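Local coordinates for putative sugar kinase PH1459 from Pyrococcus horikoshii, a protein that binds ATP and probably transfers its phosphate to a sugar such as fructose, as a kinase of the PfkB carbohydrate kinase family, in two crystal structures: PDB 3EWM (chain A, 1.90 Å), residues A158-L163 and I188-E193; PDB 3IH0 (chain B, 1.90 Å), residues A158-L163 and I188-E193. Structure 2 is superposed on structure 1 by the backbone atoms of these residues (RMSD 0.16 Å); each is numbered along its deposited sequence.

Structure 1 (3EWM); sequences AFDVNL and IVKASE.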
loop_
_atom_site.group_PDB
_atom_site.type_symbol
_atom_site.label_atom_id
_atom_site.label_comp_id
_atom_site.label_asym_id
_atom_site.label_seq_id
_atom_site.Cartn_x
_atom_site.Cartn_y
_atom_site.Cartn_z
ATOM N N ALA A 158 18.589 -8.439 20.693
ATOM C CA ALA A 158 17.240 -8.810 21.105
ATOM C C ALA A 158 16.390 -9.084 19.877
ATOM O O ALA A 158 16.444 -8.340 18.887
ATOM C CB ALA A 158 16.622 -7.702 21.971
ATOM N N PHE A 159 15.610 -10.164 19.940
ATOM C CA PHE A 159 14.847 -10.624 18.801
ATOM C C PHE A 159 13.423 -10.940 19.242
ATOM O O PHE A 159 13.219 -11.746 20.134
ATOM C CB PHE A 159 15.527 -11.853 18.180
ATOM C CG PHE A 159 14.830 -12.385 16.942
ATOM C CD1 PHE A 159 14.820 -11.655 15.761
ATOM C CD2 PHE A 159 14.181 -13.610 16.968
ATOM C CE1 PHE A 159 14.206 -12.147 14.612
ATOM C CE2 PHE A 159 13.549 -14.116 15.832
ATOM C CZ PHE A 159 13.567 -13.378 14.637
ATOM N N ASP A 160 12.475 -10.216 18.667
ATOM C CA ASP A 160 11.063 -10.493 18.806
ATOM C C ASP A 160 10.731 -11.442 17.662
ATOM O O ASP A 160 10.867 -11.098 16.493
ATOM C CB ASP A 160 10.303 -9.172 18.704
ATOM C CG ASP A 160 8.805 -9.327 18.820
ATOM O OD1 ASP A 160 8.303 -10.442 19.098
ATOM O OD2 ASP A 160 8.129 -8.302 18.601
ATOM N N VAL A 161 10.340 -12.660 18.003
ATOM C CA VAL A 161 10.044 -13.671 17.005
ATOM C C VAL A 161 8.912 -13.155 16.094
ATOM O O VAL A 161 8.949 -13.345 14.876
ATOM C CB VAL A 161 9.688 -15.028 17.687
ATOM C CG1 VAL A 161 9.216 -16.036 16.678
ATOM C CG2 VAL A 161 10.914 -15.557 18.472
ATOM N N ASN A 162 7.936 -12.484 16.693
ATOM C CA ASN A 162 6.869 -11.806 15.951
ATOM C C ASN A 162 6.527 -12.560 14.663
ATOM O O ASN A 162 6.684 -12.036 13.550
ATOM C CB ASN A 162 7.287 -10.370 15.622
ATOM C CG ASN A 162 6.151 -9.550 15.044
ATOM O OD1 ASN A 162 4.985 -9.924 15.152
ATOM N ND2 ASN A 162 6.484 -8.442 14.406
ATOM N N LEU A 163 6.062 -13.792 14.812
ATOM C CA LEU A 163 5.948 -14.642 13.646
ATOM C C LEU A 163 4.684 -14.341 12.851
ATOM O O LEU A 163 3.584 -14.346 13.402
ATOM C CB LEU A 163 6.041 -16.123 14.028
ATOM C CG LEU A 163 6.277 -17.045 12.825
ATOM C CD1 LEU A 163 7.328 -16.475 11.840
ATOM C CD2 LEU A 163 6.686 -18.427 13.295
ATOM N N ILE A 188 18.545 -11.954 23.893
ATOM C CA ILE A 188 17.228 -11.751 24.460
ATOM C C ILE A 188 16.257 -12.157 23.386
ATOM O O ILE A 188 16.312 -11.660 22.255
ATOM C CB ILE A 188 17.008 -10.264 24.827
ATOM C CG1 ILE A 188 18.025 -9.822 25.882
ATOM C CG2 ILE A 188 15.579 -10.014 25.300
ATOM C CD1 ILE A 188 18.589 -8.436 25.609
ATOM N N VAL A 189 15.372 -13.080 23.724
ATOM C CA VAL A 189 14.352 -13.506 22.785
ATOM C C VAL A 189 12.992 -13.305 23.428
ATOM O O VAL A 189 12.777 -13.666 24.599
ATOM C CB VAL A 189 14.557 -14.991 22.343
ATOM C CG1 VAL A 189 13.340 -15.521 21.561
ATOM C CG2 VAL A 189 15.820 -15.117 21.513
ATOM N N LYS A 190 12.103 -12.683 22.660
ATOM C CA LYS A 190 10.714 -12.540 23.016
ATOM C C LYS A 190 9.861 -13.359 22.050
ATOM O O LYS A 190 9.996 -13.244 20.828
ATOM C CB LYS A 190 10.313 -11.056 22.965
ATOM C CG LYS A 190 8.844 -10.820 23.208
ATOM C CD LYS A 190 8.505 -9.335 23.074
ATOM C CE LYS A 190 7.018 -9.117 23.020
ATOM N NZ LYS A 190 6.424 -9.474 21.712
ATOM N N ALA A 191 8.972 -14.181 22.607
ATOM C CA ALA A 191 8.090 -14.992 21.810
ATOM C C ALA A 191 6.814 -15.234 22.577
ATOM O O ALA A 191 6.835 -15.285 23.803
ATOM C CB ALA A 191 8.754 -16.336 21.460
ATOM N N SER A 192 5.708 -15.385 21.851
ATOM C CA SER A 192 4.467 -15.838 22.455
ATOM C C SER A 192 4.577 -17.329 22.714
ATOM O O SER A 192 5.356 -18.036 22.073
ATOM C CB SER A 192 3.274 -15.595 21.531
ATOM O OG SER A 192 3.413 -16.372 20.347
ATOM N N GLU A 193 3.762 -17.813 23.638
ATOM C CA GLU A 193 3.721 -19.243 23.881
ATOM C C GLU A 193 3.350 -20.014 22.594
ATOM O O GLU A 193 3.855 -21.114 22.378
ATOM C CB GLU A 193 2.814 -19.574 25.080
ATOM C CG GLU A 193 1.414 -19.052 24.977
ATOM C CD GLU A 193 0.569 -19.444 26.183
ATOM O OE1 GLU A 193 0.865 -20.484 26.805
ATOM O OE2 GLU A 193 -0.379 -18.692 26.507
#
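The carboxylate of Asp-160 lies alongside the end of Lys-190, whose NZ stands 3.4 Å from OD1 of Asp-160, a salt bridge whose hydrogen bond is weak. OD1 of Asp-160 also accepts a weak hydrogen bond from the backbone N of Asn-162, at 3.2 Å. The other flat group, the Phe-159 ring, points to the opposite side of the sheet, where it meets Phe-130 with the planes at about 45°. Lys-190 runs extended as far as CE and bends at chi4 (-76°), which brings NZ beside the acid. On the ring's side of the sheet, CG2 of Val-161 packs on CB of Ala-191 at 3.8 Å. Strands 156-160 and 188-192 are neighbouring parallel strands of the large sheet, joined by helix 172-185 in a beta-alpha-beta crossover. Just past the end of strand 156-160, Val-161 N donates to Lys-190 O at 2.9 Å. Helix 245-259 covers the face of Asp-160 and Lys-190, helices 172-185 and 193-200 the other. Lys-190, an ATP-binding residue, puts this part of the nucleotide site near the strands' C-terminal ends.

Structure 2 (3IH0); sequences AFDVNL and IVKASE. With ANP (phosphoaminophosphonic acid-adenylate ester), chain C.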
loop_
_atom_site.group_PDB
_atom_site.type_symbol
_atom_site.label_atom_id
_atom_site.label_comp_id
_atom_site.label_asym_id
_atom_site.label_seq_id
_atom_site.Cartn_x
_atom_site.Cartn_y
_atom_site.Cartn_z
ATOM N N ALA B 158 18.606 -8.268 20.773
ATOM C CA ALA B 158 17.249 -8.679 21.151
ATOM C C ALA B 158 16.428 -9.054 19.923
ATOM O O ALA B 158 16.466 -8.360 18.908
ATOM C CB ALA B 158 16.555 -7.561 21.910
ATOM N N PHE B 159 15.664 -10.134 20.024
ATOM C CA PHE B 159 14.884 -10.583 18.885
ATOM C C PHE B 159 13.463 -10.979 19.252
ATOM O O PHE B 159 13.258 -11.883 20.049
ATOM C CB PHE B 159 15.593 -11.771 18.238
ATOM C CG PHE B 159 14.893 -12.314 17.022
ATOM C CD1 PHE B 159 14.814 -11.558 15.856
ATOM C CD2 PHE B 159 14.348 -13.594 17.031
ATOM C CE1 PHE B 159 14.200 -12.069 14.703
ATOM C CE2 PHE B 159 13.728 -14.122 15.890
ATOM C CZ PHE B 159 13.658 -13.354 14.718
ATOM N N ASP B 160 12.485 -10.299 18.660
ATOM C CA ASP B 160 11.078 -10.602 18.895
ATOM C C ASP B 160 10.611 -11.463 17.725
ATOM O O ASP B 160 10.414 -10.964 16.617
ATOM C CB ASP B 160 10.251 -9.315 18.950
ATOM C CG ASP B 160 8.825 -9.556 19.423
ATOM O OD1 ASP B 160 8.298 -10.660 19.177
ATOM O OD2 ASP B 160 8.224 -8.640 20.027
ATOM N N VAL B 161 10.439 -12.752 17.978
ATOM C CA VAL B 161 10.020 -13.684 16.945
ATOM C C VAL B 161 8.926 -13.141 16.035
ATOM O O VAL B 161 8.965 -13.376 14.832
ATOM C CB VAL B 161 9.555 -15.004 17.564
ATOM C CG1 VAL B 161 9.126 -15.960 16.479
ATOM C CG2 VAL B 161 10.688 -15.620 18.368
ATOM N N ASN B 162 7.951 -12.432 16.607
ATOM C CA ASN B 162 6.849 -11.822 15.850
ATOM C C ASN B 162 6.537 -12.583 14.555
ATOM O O ASN B 162 6.649 -12.041 13.455
ATOM C CB ASN B 162 7.219 -10.365 15.545
ATOM C CG ASN B 162 6.043 -9.552 15.050
ATOM O OD1 ASN B 162 4.906 -9.761 15.473
ATOM N ND2 ASN B 162 6.317 -8.599 14.168
ATOM N N LEU B 163 6.124 -13.837 14.708
ATOM C CA LEU B 163 5.852 -14.718 13.577
ATOM C C LEU B 163 4.606 -14.414 12.757
ATOM O O LEU B 163 3.497 -14.393 13.282
ATOM C CB LEU B 163 5.793 -16.168 14.079
ATOM C CG LEU B 163 5.835 -17.299 13.048
ATOM C CD1 LEU B 163 7.018 -17.090 12.105
ATOM C CD2 LEU B 163 5.958 -18.642 13.760
ATOM N N ILE B 188 18.776 -11.834 23.904
ATOM C CA ILE B 188 17.431 -11.669 24.445
ATOM C C ILE B 188 16.415 -12.075 23.385
ATOM O O ILE B 188 16.414 -11.526 22.283
ATOM C CB ILE B 188 17.177 -10.199 24.834
ATOM C CG1 ILE B 188 18.259 -9.725 25.808
ATOM C CG2 ILE B 188 15.801 -10.050 25.460
ATOM C CD1 ILE B 188 18.379 -8.218 25.908
ATOM N N VAL B 189 15.558 -13.033 23.719
ATOM C CA VAL B 189 14.531 -13.498 22.793
ATOM C C VAL B 189 13.152 -13.350 23.421
ATOM O O VAL B 189 12.954 -13.677 24.585
ATOM C CB VAL B 189 14.751 -14.979 22.405
ATOM C CG1 VAL B 189 13.546 -15.506 21.647
ATOM C CG2 VAL B 189 16.000 -15.108 21.556
ATOM N N LYS B 190 12.208 -12.844 22.636
ATOM C CA LYS B 190 10.838 -12.633 23.088
ATOM C C LYS B 190 9.893 -13.358 22.131
ATOM O O LYS B 190 10.039 -13.261 20.908
ATOM C CB LYS B 190 10.541 -11.126 23.118
ATOM C CG LYS B 190 9.076 -10.767 23.245
ATOM C CD LYS B 190 8.881 -9.268 23.158
ATOM C CE LYS B 190 7.407 -8.894 23.073
ATOM N NZ LYS B 190 6.724 -9.514 21.897
ATOM N N ALA B 191 8.929 -14.088 22.681
ATOM C CA ALA B 191 7.994 -14.827 21.850
ATOM C C ALA B 191 6.749 -15.176 22.639
ATOM O O ALA B 191 6.775 -15.184 23.868
ATOM C CB ALA B 191 8.657 -16.100 21.336
ATOM N N SER B 192 5.658 -15.460 21.934
ATOM C CA SER B 192 4.416 -15.835 22.592
ATOM C C SER B 192 4.437 -17.350 22.727
ATOM O O SER B 192 5.181 -18.027 22.014
ATOM C CB SER B 192 3.211 -15.425 21.752
ATOM O OG SER B 192 3.171 -16.167 20.546
ATOM N N GLU B 193 3.628 -17.890 23.633
ATOM C CA GLU B 193 3.605 -19.331 23.815
ATOM C C GLU B 193 3.197 -20.053 22.540
ATOM O O GLU B 193 3.660 -21.158 22.286
ATOM C CB GLU B 193 2.680 -19.722 24.968
ATOM C CG GLU B 193 1.238 -19.289 24.837
ATOM C CD GLU B 193 0.429 -19.634 26.084
ATOM O OE1 GLU B 193 0.450 -20.815 26.503
ATOM O OE2 GLU B 193 -0.229 -18.730 26.645
HETATM P PG ANP C . 1.540 -10.622 19.093
HETATM O O1G ANP C . 2.704 -9.710 18.762
HETATM O O2G ANP C . 1.551 -11.942 18.366
HETATM O O3G ANP C . 0.219 -9.919 18.899
HETATM P PB ANP C . 2.869 -10.457 21.886
HETATM O O1B ANP C . 3.331 -11.553 22.810
HETATM O O2B ANP C . 3.863 -9.705 21.089
HETATM N N3B ANP C . 1.628 -11.017 20.781
HETATM P PA ANP C . 0.630 -9.566 23.613
HETATM O O1A ANP C . -0.331 -8.439 23.312
HETATM O O2A ANP C . 0.147 -10.969 23.463
HETATM O O3A ANP C . 2.026 -9.384 22.760
HETATM O "O5'" ANP C . 1.254 -9.411 25.086
HETATM C "C5'" ANP C . 1.858 -8.207 25.580
HETATM C "C4'" ANP C . 1.871 -8.230 27.114
HETATM O "O4'" ANP C . 1.021 -7.156 27.498
HETATM C "C3'" ANP C . 1.254 -9.457 27.817
HETATM O "O3'" ANP C . 2.151 -10.510 28.061
HETATM C "C2'" ANP C . 0.677 -8.875 29.050
HETATM O "O2'" ANP C . 1.611 -8.867 30.132
HETATM C "C1'" ANP C . 0.255 -7.483 28.651
HETATM N N9 ANP C . -1.225 -7.538 28.352
HETATM C C8 ANP C . -1.875 -7.806 27.173
HETATM N N7 ANP C . -3.224 -7.758 27.315
HETATM C C5 ANP C . -3.473 -7.449 28.597
HETATM C C6 ANP C . -4.676 -7.228 29.469
HETATM N N6 ANP C . -5.917 -7.331 28.958
HETATM N N1 ANP C . -4.471 -6.913 30.809
HETATM C C2 ANP C . -3.212 -6.795 31.378
HETATM N N3 ANP C . -2.076 -6.986 30.642
HETATM C C4 ANP C . -2.146 -7.302 29.285
#
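Across the strands, the carboxylate of Asp-160 receives NZ of Lys-190 on the syn side of OD2, 2.6 Å away and 34° out of the carboxylate plane, in a hydrogen-bonded salt bridge. OD1 of Asp-160 accepts a hydrogen bond from the backbone N of Asn-162 at 3.1 Å. On the opposite side of the sheet the Phe-159 ring meets Phe-130, the planes at about 40°. Lys-190 is extended up to CE and turns at chi4 (-58°), carrying NZ to the acid and to the nucleotide analogue AMP-PNP together. NZ of Lys-190 donates to O2B of AMP-PNP, an oxygen on the beta phosphorus, at 3.0 Å; Thr-215 OG1 is also hydrogen-bonded to the analogue. The ammonium thus bridges the acid and the phosphate chain, and its charge probably helps to offset that of both. Nearby, OD1 of Asn-162 comes no closer than 4.0 Å to O1G of the gamma group. On the ring's side of the sheet, CG2 of Val-161 packs on CB of Ala-191 at 3.6 Å, and Val-161 N donates to Lys-190 O at 3.0 Å.

How the two compare
The bound group is the main difference: AMP-PNP is present beside Asn-162(B) and Lys-190(B), whereas no ligand or ion is modelled at that place in structure 1. Lys-190(B) NZ gains a hydrogen bond to the analogue's O2B at 3.0 Å, yet the side chains of Lys-190(A) and Lys-190(B) coincide within the error. The ammonium thus has the same position, within the error, with and without the modelled analogue. Asn-162(B), whose OD1 lies 4.0 Å from O1G, likewise occupies the place of Asn-162(A).

The side-chain difference lies in the carboxylates of Asp-160(A) and Asp-160(B), which differ by about 36° about the last side-chain bond; only the place of OD2 of Asp-160(A) is left. The twist may reflect the added phosphate partner of Lys-190(B), though the two crystals could differ in other ways. The salt bridge is found in both, with 3.4 Å from Asp-160(A) OD1 to Lys-190(A) NZ and 2.6 Å from Asp-160(B) OD2 to Lys-190(B) NZ. Asp-160(A) OD1 touches Asn-162(A) N, as Asp-160(B) OD1 does Asn-162(B) N. Phe-159(A), Val-161(A), Val-189(A), Ser-192(A) and their counterparts also keep their places, and the bond from Val-161(A) N to Lys-190(A) O recurs from Val-161(B) N to Lys-190(B) O.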